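Local coordinates for putative aminooxidase (Propionibacterium acnes, PDB 2BAB), which probably isomerises polyunsaturated fatty acids to conjugated dienes with a bound FAD, as a member of the flavin-containing amine oxidoreductase family, at residues Val114-Gln119 with Asn152-Ala157; Arg158-Asn163 with Val188-Phe193; Asn163-Phe168 with Leu182-Phe187. All coordinates share one frame; numbering follows the deposited sequence.

Interaction 1: residues Val114-Gln119 with Asn152-Ala157; sequences VQKLGQ and NGCEAA. With BU1 (1,4-butanediol), chain H.
With CG trans to its backbone N (chi1 -178°) and the remaining torsions extended, Lys116 stretches from helix 106-122 across Cys154, whose own chi1 of -73° sets SG beside the backbone N and against the helix. The loop met here follows a Schellman motif that ends helix 145-151, Gly153 being its C-prime residue with positive phi. Lys116 lays its aliphatic part along the sulfur, CG to Cys154 SG being 3.6 Å, and carries its ammonium to the carbonyl of Asn152. NZ donates to Asn152 O at 3.0 Å, approaching at a C=O...N angle of 140° and tilted from the carbonyl plane. Asn152 ND2, by contrast, is bound to Phe148 O and Tyr125 OH, so the amide of Asn152 is engaged elsewhere and the Lys116 bond is made by its backbone carbonyl. Deeper in, Cys154 SG also sits 4.1 Å from Leu117 CB, and the methyl of Ala157 fits between the branches of two helix residues, 4.1 Å from Val114 CG2 and 4.2 Å from Leu117 CD2. Beside the lysine bond a water accepts from Lys116 NZ at 3.2 Å and donates to Gly153 O at 2.6 Å.

Interaction 2: residues Arg158-Asn163 with Val188-Phe193; sequences RDLWIN and VTMMSF. With BU1 (1,4-butanediol), chain I.
Met190 sets CG and SD over one face of the Trp161 indole, and this Met-aromatic contact dominates the crossing of helices 158-162 and 187-195. Its SD stands 3.7 Å from the centroid of the five-membered ring, only 14° off the ring normal, while CG makes a CH-pi contact 3.6 Å from the centroid of the six-membered ring. Both rings are therefore met by consecutive atoms of one side chain. The bends at chi2 and chi3 then swing the terminal methyl off the indole and toward the Leu160 backbone, where CE comes 3.3 Å from Leu160 O.

Plain apolar packing flanks this Met-aromatic contact. Leu160 CD2 touches Met190 CG at 3.6 Å and, more loosely, Met191 CE at 4.1 Å. Farther along, Asn163 CB makes a loose, oblique approach to the Phe193 ring.

The polar groups turn to partners elsewhere: Trp161 NE1 donates to Leu185 O, which probably restrains the rotation of the indole, and Asn163 ND2 donates to O5 of a butanediol molecule at 3.1 Å.

The short segments run at 78° to each other, their axes 10.7 Å apart. Helix 106-122 packs on Leu160, Trp161 and Met191 through Val114 and Leu117, helix 178-184 touches the indole, and Tyr297 of strand 295-297 borders Asn163 and Phe193 near the bound fatty acid.

Interaction 3: residues Asn163-Phe168 with Leu182-Phe187; sequences NPFTAF and LKYLDF. With ODD ((10E,12Z)-octadeca-10,12-dienoic acid), chain F; BU1 (1,4-butanediol), chain H.
Pro164 O accepts a hydrogen bond from Tyr184 OH at 2.7 Å, with the donor in the carbonyl plane and a C=O...O angle of 147°. The bond ties the bend between helices 178-184 and 187-195, an inverse gamma turn centred on Leu185, to the segment leading into helix 166-170. Placing CG trans to the backbone N (chi1 160°) sends the Tyr184 ring across to Pro164, and Leu185 CG lies over one face of that ring. Leu185 CD2 meets Pro164 CG at 3.7 Å, whereas its other methyl, CD1, touches Phe165 CB at 3.9 Å, near the edge of the phenyl ring. Phe165 and Tyr184 meet edge to edge, CD1 to CD2 being 3.7 Å. Phe405 and Tyr170 also meet the tyrosine ring, making this an aromatic cluster beside the fatty-acid pocket.

The Phe168 side chain runs at about a right angle to that of Tyr184 and is held between protein and ligand. Pro164 CA lies over the centre of one face and C8 of the bound octadecadienoic acid over the other, offset toward the rim. Phe168 CG comes 3.4 Å from C11 in the ligand diene, while Tyr184 OH is 3.5 Å from C14.

In the fold
The three contacts run from a partly buried edge of the fold inward to the fatty-acid pocket. Interaction 1 is only partly buried and mixes a lysine, backbone carbonyls and water with apolar packing. Interaction 2 is buried and rests on sulfur-aromatic and aliphatic contacts. Interaction 3, the most central, joins aromatic rings and a tyrosine-carbonyl bond at the bound fatty acid. Leu117 CD2 and Val114 CG2 pack against Trp161 and Leu160, connecting interactions 1 and 2. Interaction 3 is nested within the chain loop closed by interaction 2 and shares Asn163 with it; Phe193 also packs on Pro164 and Phe168. Phe187, in segment 182-187, touches Val114 and Gly118 of interaction 1.

Interaction 1: residues Val114-Gln119 with Asn152-Ala157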
loop_
_atom_site.group_PDB
_atom_site.type_symbol
_atom_site.label_atom_id
_atom_site.label_comp_id
_atom_site.label_asym_id
_atom_site.label_seq_id
_atom_site.Cartn_x
_atom_site.Cartn_y
_atom_site.Cartn_z
ATOM N N VAL A 114 -12.782 -7.513 -19.788
ATOM C CA VAL A 114 -12.519 -8.145 -18.484
ATOM C C VAL A 114 -12.524 -9.670 -18.619
ATOM O O VAL A 114 -11.676 -10.349 -18.062
ATOM C CB VAL A 114 -13.563 -7.706 -17.412
ATOM C CG1 VAL A 114 -13.422 -8.534 -16.101
ATOM C CG2 VAL A 114 -13.445 -6.182 -17.125
ATOM N N GLN A 115 -13.518 -10.190 -19.326
ATOM C CA GLN A 115 -13.636 -11.626 -19.635
ATOM C C GLN A 115 -12.390 -12.112 -20.328
ATOM O O GLN A 115 -11.818 -13.142 -19.956
ATOM C CB GLN A 115 -14.848 -11.860 -20.550
ATOM C CG GLN A 115 -14.934 -13.219 -21.251
ATOM C CD GLN A 115 -14.973 -14.373 -20.296
ATOM O OE1 GLN A 115 -15.616 -14.302 -19.246
ATOM N NE2 GLN A 115 -14.297 -15.473 -20.663
ATOM N N LYS A 116 -11.973 -11.348 -21.334
ATOM C CA LYS A 116 -10.836 -11.697 -22.166
ATOM C C LYS A 116 -9.546 -11.694 -21.356
ATOM O O LYS A 116 -8.746 -12.632 -21.461
ATOM C CB LYS A 116 -10.738 -10.720 -23.348
ATOM C CG LYS A 116 -9.614 -11.032 -24.301
ATOM C CD LYS A 116 -9.763 -10.243 -25.606
ATOM C CE LYS A 116 -8.607 -10.556 -26.556
ATOM N NZ LYS A 116 -8.399 -9.466 -27.559
ATOM N N LEU A 117 -9.357 -10.638 -20.553
ATOM C CA LEU A 117 -8.189 -10.512 -19.682
ATOM C C LEU A 117 -8.127 -11.667 -18.677
ATOM O O LEU A 117 -7.057 -12.257 -18.455
ATOM C CB LEU A 117 -8.219 -9.170 -18.930
ATOM C CG LEU A 117 -7.102 -8.901 -17.901
ATOM C CD1 LEU A 117 -5.684 -9.206 -18.460
ATOM C CD2 LEU A 117 -7.174 -7.459 -17.330
ATOM N N GLY A 118 -9.278 -11.992 -18.081
ATOM C CA GLY A 118 -9.365 -13.101 -17.131
ATOM C C GLY A 118 -8.765 -14.391 -17.682
ATOM O O GLY A 118 -8.044 -15.114 -16.977
ATOM N N GLN A 119 -9.058 -14.672 -18.952
ATOM C CA GLN A 119 -8.588 -15.893 -19.582
ATOM C C GLN A 119 -7.101 -15.846 -19.860
ATOM O O GLN A 119 -6.419 -16.847 -19.696
ATOM C CB GLN A 119 -9.388 -16.203 -20.855
ATOM C CG GLN A 119 -10.792 -16.657 -20.552
ATOM C CD GLN A 119 -10.853 -17.837 -19.552
ATOM O OE1 GLN A 119 -10.432 -18.964 -19.870
ATOM N NE2 GLN A 119 -11.419 -17.581 -18.358
ATOM N N ASN A 152 -2.768 -6.989 -25.736
ATOM C CA ASN A 152 -3.753 -8.064 -25.691
ATOM C C ASN A 152 -5.155 -7.648 -26.123
ATOM O O ASN A 152 -6.096 -8.419 -25.993
ATOM C CB ASN A 152 -3.800 -8.610 -24.263
ATOM C CG ASN A 152 -2.549 -9.377 -23.900
ATOM O OD1 ASN A 152 -2.335 -10.481 -24.392
ATOM N ND2 ASN A 152 -1.733 -8.814 -23.022
ATOM N N GLY A 153 -5.303 -6.429 -26.629
ATOM C CA GLY A 153 -6.610 -5.919 -27.041
ATOM C C GLY A 153 -7.656 -5.822 -25.928
ATOM O O GLY A 153 -8.846 -5.987 -26.188
ATOM N N CYS A 154 -7.214 -5.521 -24.708
ATOM C CA CYS A 154 -8.094 -5.501 -23.527
ATOM C C CYS A 154 -8.193 -4.108 -22.892
ATOM O O CYS A 154 -8.471 -3.978 -21.682
ATOM C CB CYS A 154 -7.558 -6.478 -22.486
ATOM S SG CYS A 154 -7.817 -8.201 -22.929
ATOM N N GLU A 155 -7.964 -3.079 -23.706
ATOM C CA GLU A 155 -7.904 -1.700 -23.217
ATOM C C GLU A 155 -9.088 -1.313 -22.351
ATOM O O GLU A 155 -8.912 -0.657 -21.328
ATOM C CB GLU A 155 -7.815 -0.705 -24.367
ATOM C CG GLU A 155 -6.505 -0.770 -25.135
ATOM C CD GLU A 155 -6.592 -1.629 -26.379
ATOM O OE1 GLU A 155 -7.298 -2.658 -26.353
ATOM O OE2 GLU A 155 -5.932 -1.272 -27.368
ATOM N N ALA A 156 -10.290 -1.716 -22.769
ATOM C CA ALA A 156 -11.506 -1.284 -22.094
ATOM C C ALA A 156 -11.587 -1.795 -20.647
ATOM O O ALA A 156 -12.272 -1.195 -19.833
ATOM C CB ALA A 156 -12.761 -1.692 -22.906
ATOM N N ALA A 157 -10.862 -2.874 -20.329
ATOM C CA ALA A 157 -10.821 -3.416 -18.964
ATOM C C ALA A 157 -10.265 -2.397 -17.952
ATOM O O ALA A 157 -10.510 -2.514 -16.748
ATOM C CB ALA A 157 -10.009 -4.726 -18.910
HETATM C C1 BU1 H . -11.434 -16.057 -15.136
HETATM C C2 BU1 H . -12.379 -17.143 -14.633
HETATM C C3 BU1 H . -13.839 -16.709 -14.576
HETATM C C4 BU1 H . -14.646 -17.561 -13.603
HETATM O O5 BU1 H . -10.339 -15.973 -14.214
HETATM O O6 BU1 H . -14.306 -18.946 -13.742
HETATM O O HOH W 1 -10.720 -7.304 -27.425
#

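Interaction 2: residues Arg158-Asn163 with Val188-Phe193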
loop_
_atom_site.group_PDB
_atom_site.type_symbol
_atom_site.label_atom_id
_atom_site.label_comp_id
_atom_site.label_asym_id
_atom_site.label_seq_id
_atom_site.Cartn_x
_atom_site.Cartn_y
_atom_site.Cartn_z
ATOM N N ARG A 158 -9.514 -1.414 -18.445
ATOM C CA ARG A 158 -8.973 -0.365 -17.599
ATOM C C ARG A 158 -10.081 0.398 -16.850
ATOM O O ARG A 158 -9.822 0.906 -15.765
ATOM C CB ARG A 158 -8.097 0.606 -18.412
ATOM C CG ARG A 158 -8.862 1.728 -19.096
ATOM C CD ARG A 158 -8.018 2.514 -20.069
ATOM N NE ARG A 158 -6.825 3.119 -19.466
ATOM C CZ ARG A 158 -6.800 4.246 -18.767
ATOM N NH1 ARG A 158 -7.909 4.913 -18.525
ATOM N NH2 ARG A 158 -5.647 4.714 -18.307
ATOM N N ASP A 159 -11.298 0.483 -17.415
ATOM C CA ASP A 159 -12.395 1.189 -16.741
ATOM C C ASP A 159 -12.726 0.546 -15.403
ATOM O O ASP A 159 -13.096 1.241 -14.464
ATOM C CB ASP A 159 -13.685 1.236 -17.582
ATOM C CG ASP A 159 -13.583 2.171 -18.762
ATOM O OD1 ASP A 159 -12.436 2.489 -19.176
ATOM O OD2 ASP A 159 -14.653 2.573 -19.270
ATOM N N LEU A 160 -12.633 -0.778 -15.339
ATOM C CA LEU A 160 -12.908 -1.506 -14.098
ATOM C C LEU A 160 -11.715 -1.513 -13.139
ATOM O O LEU A 160 -11.894 -1.373 -11.919
ATOM C CB LEU A 160 -13.318 -2.939 -14.401
ATOM C CG LEU A 160 -13.869 -3.725 -13.212
ATOM C CD1 LEU A 160 -15.342 -3.296 -12.913
ATOM C CD2 LEU A 160 -13.750 -5.236 -13.446
ATOM N N TRP A 161 -10.518 -1.725 -13.685
ATOM C CA TRP A 161 -9.285 -1.751 -12.875
ATOM C C TRP A 161 -8.886 -0.364 -12.335
ATOM O O TRP A 161 -8.253 -0.282 -11.299
ATOM C CB TRP A 161 -8.127 -2.364 -13.683
ATOM C CG TRP A 161 -7.853 -3.805 -13.329
ATOM C CD1 TRP A 161 -6.921 -4.255 -12.446
ATOM C CD2 TRP A 161 -8.543 -4.963 -13.806
ATOM N NE1 TRP A 161 -6.976 -5.617 -12.346
ATOM C CE2 TRP A 161 -7.969 -6.082 -13.166
ATOM C CE3 TRP A 161 -9.590 -5.165 -14.712
ATOM C CZ2 TRP A 161 -8.396 -7.377 -13.405
ATOM C CZ3 TRP A 161 -10.022 -6.459 -14.946
ATOM C CH2 TRP A 161 -9.421 -7.551 -14.295
ATOM N N ILE A 162 -9.243 0.719 -13.029
ATOM C CA ILE A 162 -8.712 2.039 -12.650
ATOM C C ILE A 162 -9.219 2.529 -11.293
ATOM O O ILE A 162 -8.450 3.145 -10.562
ATOM C CB ILE A 162 -8.974 3.119 -13.718
ATOM C CG1 ILE A 162 -8.111 4.360 -13.436
ATOM C CG2 ILE A 162 -10.460 3.447 -13.819
ATOM C CD1 ILE A 162 -8.100 5.434 -14.547
ATOM N N ASN A 163 -10.488 2.234 -10.964
ATOM C CA ASN A 163 -11.159 2.814 -9.779
ATOM C C ASN A 163 -10.479 2.482 -8.452
ATOM O O ASN A 163 -10.254 3.388 -7.666
ATOM C CB ASN A 163 -12.640 2.434 -9.718
ATOM C CG ASN A 163 -13.413 2.924 -10.927
ATOM O OD1 ASN A 163 -13.191 4.042 -11.424
ATOM N ND2 ASN A 163 -14.307 2.080 -11.426
ATOM N N VAL A 188 -9.446 -12.336 -8.788
ATOM C CA VAL A 188 -10.329 -12.500 -7.644
ATOM C C VAL A 188 -10.464 -11.218 -6.812
ATOM O O VAL A 188 -11.565 -10.869 -6.407
ATOM C CB VAL A 188 -9.945 -13.712 -6.746
ATOM C CG1 VAL A 188 -10.095 -15.029 -7.537
ATOM C CG2 VAL A 188 -8.547 -13.564 -6.182
ATOM N N THR A 189 -9.361 -10.527 -6.570
ATOM C CA THR A 189 -9.385 -9.270 -5.830
ATOM C C THR A 189 -10.221 -8.219 -6.573
ATOM O O THR A 189 -11.075 -7.567 -5.948
ATOM C CB THR A 189 -7.960 -8.758 -5.521
ATOM O OG1 THR A 189 -7.233 -9.772 -4.789
ATOM C CG2 THR A 189 -7.991 -7.440 -4.719
ATOM N N MET A 190 -10.005 -8.077 -7.888
ATOM C CA MET A 190 -10.825 -7.198 -8.728
ATOM C C MET A 190 -12.312 -7.532 -8.633
ATOM O O MET A 190 -13.168 -6.646 -8.539
ATOM C CB MET A 190 -10.365 -7.251 -10.193
ATOM C CG MET A 190 -11.124 -6.300 -11.150
ATOM S SD MET A 190 -10.687 -4.570 -10.940
ATOM C CE MET A 190 -12.001 -3.969 -9.857
ATOM N N MET A 191 -12.624 -8.808 -8.625
ATOM C CA MET A 191 -14.020 -9.223 -8.577
ATOM C C MET A 191 -14.652 -8.852 -7.237
ATOM O O MET A 191 -15.787 -8.398 -7.181
ATOM C CB MET A 191 -14.133 -10.734 -8.829
ATOM C CG MET A 191 -13.858 -11.158 -10.288
ATOM S SD MET A 191 -14.965 -10.435 -11.523
ATOM C CE MET A 191 -13.948 -9.092 -12.161
ATOM N N SER A 192 -13.901 -9.052 -6.161
ATOM C CA SER A 192 -14.382 -8.723 -4.819
ATOM C C SER A 192 -14.680 -7.222 -4.694
ATOM O O SER A 192 -15.747 -6.830 -4.199
ATOM C CB SER A 192 -13.369 -9.170 -3.755
ATOM O OG SER A 192 -13.279 -10.581 -3.682
ATOM N N PHE A 193 -13.754 -6.398 -5.166
ATOM C CA PHE A 193 -13.936 -4.966 -5.147
ATOM C C PHE A 193 -15.178 -4.606 -5.943
ATOM O O PHE A 193 -16.034 -3.904 -5.444
ATOM C CB PHE A 193 -12.723 -4.185 -5.696
ATOM C CG PHE A 193 -12.958 -2.692 -5.740
ATOM C CD1 PHE A 193 -12.745 -1.908 -4.618
ATOM C CD2 PHE A 193 -13.452 -2.080 -6.895
ATOM C CE1 PHE A 193 -12.985 -0.550 -4.653
ATOM C CE2 PHE A 193 -13.715 -0.722 -6.922
ATOM C CZ PHE A 193 -13.482 0.042 -5.810
HETATM C C1 BU1 I . -16.700 0.491 -13.629
HETATM C C2 BU1 I . -16.948 0.456 -15.116
HETATM C C3 BU1 I . -17.359 -0.917 -15.610
HETATM C C4 BU1 I . -18.684 -0.816 -16.345
HETATM O O5 BU1 I . -16.838 1.845 -13.207
HETATM O O6 BU1 I . -19.299 -2.091 -16.400
#

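Interaction 3: residues Asn163-Phe168 with Leu182-Phe187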
loop_
_atom_site.group_PDB
_atom_site.type_symbol
_atom_site.label_atom_id
_atom_site.label_comp_id
_atom_site.label_asym_id
_atom_site.label_seq_id
_atom_site.Cartn_x
_atom_site.Cartn_y
_atom_site.Cartn_z
ATOM N N ASN A 163 -10.488 2.234 -10.964
ATOM C CA ASN A 163 -11.159 2.814 -9.779
ATOM C C ASN A 163 -10.479 2.482 -8.452
ATOM O O ASN A 163 -10.254 3.388 -7.666
ATOM C CB ASN A 163 -12.640 2.434 -9.718
ATOM C CG ASN A 163 -13.413 2.924 -10.927
ATOM O OD1 ASN A 163 -13.191 4.042 -11.424
ATOM N ND2 ASN A 163 -14.307 2.080 -11.426
ATOM N N PRO A 164 -10.176 1.194 -8.193
ATOM C CA PRO A 164 -9.411 0.855 -6.982
ATOM C C PRO A 164 -7.880 0.927 -7.142
ATOM O O PRO A 164 -7.158 0.399 -6.317
ATOM C CB PRO A 164 -9.852 -0.578 -6.707
ATOM C CG PRO A 164 -10.065 -1.137 -8.061
ATOM C CD PRO A 164 -10.569 -0.028 -8.924
ATOM N N PHE A 165 -7.393 1.556 -8.205
ATOM C CA PHE A 165 -5.968 1.689 -8.396
ATOM C C PHE A 165 -5.530 3.158 -8.383
ATOM O O PHE A 165 -4.861 3.596 -7.445
ATOM C CB PHE A 165 -5.509 0.962 -9.666
ATOM C CG PHE A 165 -4.036 0.812 -9.730
ATOM C CD1 PHE A 165 -3.421 -0.262 -9.104
ATOM C CD2 PHE A 165 -3.256 1.788 -10.313
ATOM C CE1 PHE A 165 -2.050 -0.373 -9.101
ATOM C CE2 PHE A 165 -1.864 1.674 -10.337
ATOM C CZ PHE A 165 -1.268 0.605 -9.732
ATOM N N THR A 166 -5.903 3.921 -9.409
ATOM C CA THR A 166 -5.463 5.318 -9.525
ATOM C C THR A 166 -6.032 6.178 -8.401
ATOM O O THR A 166 -5.296 6.927 -7.745
ATOM C CB THR A 166 -5.838 5.915 -10.911
ATOM O OG1 THR A 166 -5.231 5.127 -11.942
ATOM C CG2 THR A 166 -5.377 7.360 -11.038
ATOM N N ALA A 167 -7.344 6.062 -8.187
ATOM C CA ALA A 167 -8.040 6.774 -7.112
ATOM C C ALA A 167 -7.462 6.399 -5.746
ATOM O O ALA A 167 -7.440 7.224 -4.815
ATOM C CB ALA A 167 -9.531 6.486 -7.165
ATOM N N PHE A 168 -6.955 5.169 -5.650
ATOM C CA PHE A 168 -6.400 4.611 -4.423
ATOM C C PHE A 168 -4.908 4.915 -4.262
ATOM O O PHE A 168 -4.220 4.313 -3.429
ATOM C CB PHE A 168 -6.646 3.097 -4.376
ATOM C CG PHE A 168 -8.071 2.698 -4.012
ATOM C CD1 PHE A 168 -9.134 3.589 -4.086
ATOM C CD2 PHE A 168 -8.337 1.387 -3.633
ATOM C CE1 PHE A 168 -10.438 3.173 -3.741
ATOM C CE2 PHE A 168 -9.625 0.967 -3.300
ATOM C CZ PHE A 168 -10.670 1.863 -3.349
ATOM N N LEU A 182 -1.487 -6.155 -11.262
ATOM C CA LEU A 182 -2.135 -7.451 -11.235
ATOM C C LEU A 182 -1.736 -8.343 -10.071
ATOM O O LEU A 182 -2.396 -9.336 -9.809
ATOM C CB LEU A 182 -1.945 -8.188 -12.573
ATOM C CG LEU A 182 -2.603 -7.462 -13.767
ATOM C CD1 LEU A 182 -2.019 -7.919 -15.113
ATOM C CD2 LEU A 182 -4.131 -7.616 -13.717
ATOM N N LYS A 183 -0.678 -7.988 -9.357
ATOM C CA LYS A 183 -0.394 -8.679 -8.098
ATOM C C LYS A 183 -1.351 -8.149 -7.014
ATOM O O LYS A 183 -1.836 -8.910 -6.163
ATOM C CB LYS A 183 1.077 -8.515 -7.722
ATOM C CG LYS A 183 1.998 -9.461 -8.494
ATOM C CD LYS A 183 3.481 -9.140 -8.260
ATOM C CE LYS A 183 4.371 -10.021 -9.127
ATOM N NZ LYS A 183 3.988 -11.485 -9.037
ATOM N N TYR A 184 -1.641 -6.855 -7.076
ATOM C CA TYR A 184 -2.623 -6.221 -6.192
ATOM C C TYR A 184 -4.021 -6.618 -6.631
ATOM O O TYR A 184 -4.673 -7.403 -5.973
ATOM C CB TYR A 184 -2.439 -4.700 -6.219
ATOM C CG TYR A 184 -3.629 -3.872 -5.748
ATOM C CD1 TYR A 184 -4.479 -4.316 -4.732
ATOM C CD2 TYR A 184 -3.883 -2.626 -6.310
ATOM C CE1 TYR A 184 -5.553 -3.558 -4.319
ATOM C CE2 TYR A 184 -4.953 -1.859 -5.899
ATOM C CZ TYR A 184 -5.781 -2.319 -4.906
ATOM O OH TYR A 184 -6.858 -1.538 -4.520
ATOM N N LEU A 185 -4.464 -6.075 -7.759
ATOM C CA LEU A 185 -5.767 -6.403 -8.309
ATOM C C LEU A 185 -5.693 -7.638 -9.228
ATOM O O LEU A 185 -5.870 -7.528 -10.437
ATOM C CB LEU A 185 -6.341 -5.197 -9.054
ATOM C CG LEU A 185 -6.705 -3.994 -8.172
ATOM C CD1 LEU A 185 -6.654 -2.644 -8.944
ATOM C CD2 LEU A 185 -8.072 -4.203 -7.512
ATOM N N ASP A 186 -5.424 -8.804 -8.646
ATOM C CA ASP A 186 -5.586 -10.055 -9.371
ATOM C C ASP A 186 -7.078 -10.271 -9.642
ATOM O O ASP A 186 -7.922 -9.536 -9.129
ATOM C CB ASP A 186 -4.935 -11.248 -8.654
ATOM C CG ASP A 186 -5.464 -11.484 -7.264
ATOM O OD1 ASP A 186 -6.538 -10.996 -6.893
ATOM O OD2 ASP A 186 -4.773 -12.201 -6.527
ATOM N N PHE A 187 -7.410 -11.247 -10.467
ATOM C CA PHE A 187 -8.788 -11.351 -10.917
ATOM C C PHE A 187 -9.761 -11.476 -9.756
ATOM O O PHE A 187 -10.761 -10.760 -9.705
ATOM C CB PHE A 187 -8.975 -12.475 -11.939
ATOM C CG PHE A 187 -10.186 -12.280 -12.820
ATOM C CD1 PHE A 187 -10.105 -11.495 -13.967
ATOM C CD2 PHE A 187 -11.406 -12.874 -12.496
ATOM C CE1 PHE A 187 -11.201 -11.329 -14.788
ATOM C CE2 PHE A 187 -12.525 -12.703 -13.321
ATOM C CZ PHE A 187 -12.421 -11.923 -14.463
HETATM O O2 ODD F . -17.579 1.342 -1.844
HETATM C C1 ODD F . -16.452 1.891 -1.886
HETATM O O1 ODD F . -15.619 1.539 -2.741
HETATM C C2 ODD F . -16.095 2.983 -0.895
HETATM C C3 ODD F . -14.601 3.325 -0.936
HETATM C C4 ODD F . -14.201 4.452 0.024
HETATM C C5 ODD F . -12.979 5.261 -0.448
HETATM C C6 ODD F . -11.689 4.589 -0.029
HETATM C C7 ODD F . -10.360 5.179 -0.494
HETATM C C8 ODD F . -9.336 4.023 -0.531
HETATM C C9 ODD F . -7.888 4.475 -0.566
HETATM C C10 ODD F . -6.830 3.391 -0.782
HETATM C C11 ODD F . -7.025 2.063 -0.852
HETATM C C12 ODD F . -5.849 1.195 -1.061
HETATM C C13 ODD F . -5.868 -0.151 -1.142
HETATM C C14 ODD F . -7.137 -0.973 -1.047
HETATM C C15 ODD F . -6.806 -2.456 -1.064
HETATM C C16 ODD F . -8.002 -3.410 -0.902
HETATM C C17 ODD F . -9.189 -3.130 -1.827
HETATM C C18 ODD F . -9.316 -4.089 -2.992
HETATM C C1 BU1 H . -11.434 -16.057 -15.136
HETATM C C2 BU1 H . -12.379 -17.143 -14.633
HETATM C C3 BU1 H . -13.839 -16.709 -14.576
HETATM C C4 BU1 H . -14.646 -17.561 -13.603
HETATM O O5 BU1 H . -10.339 -15.973 -14.214
HETATM O O6 BU1 H . -14.306 -18.946 -13.742
#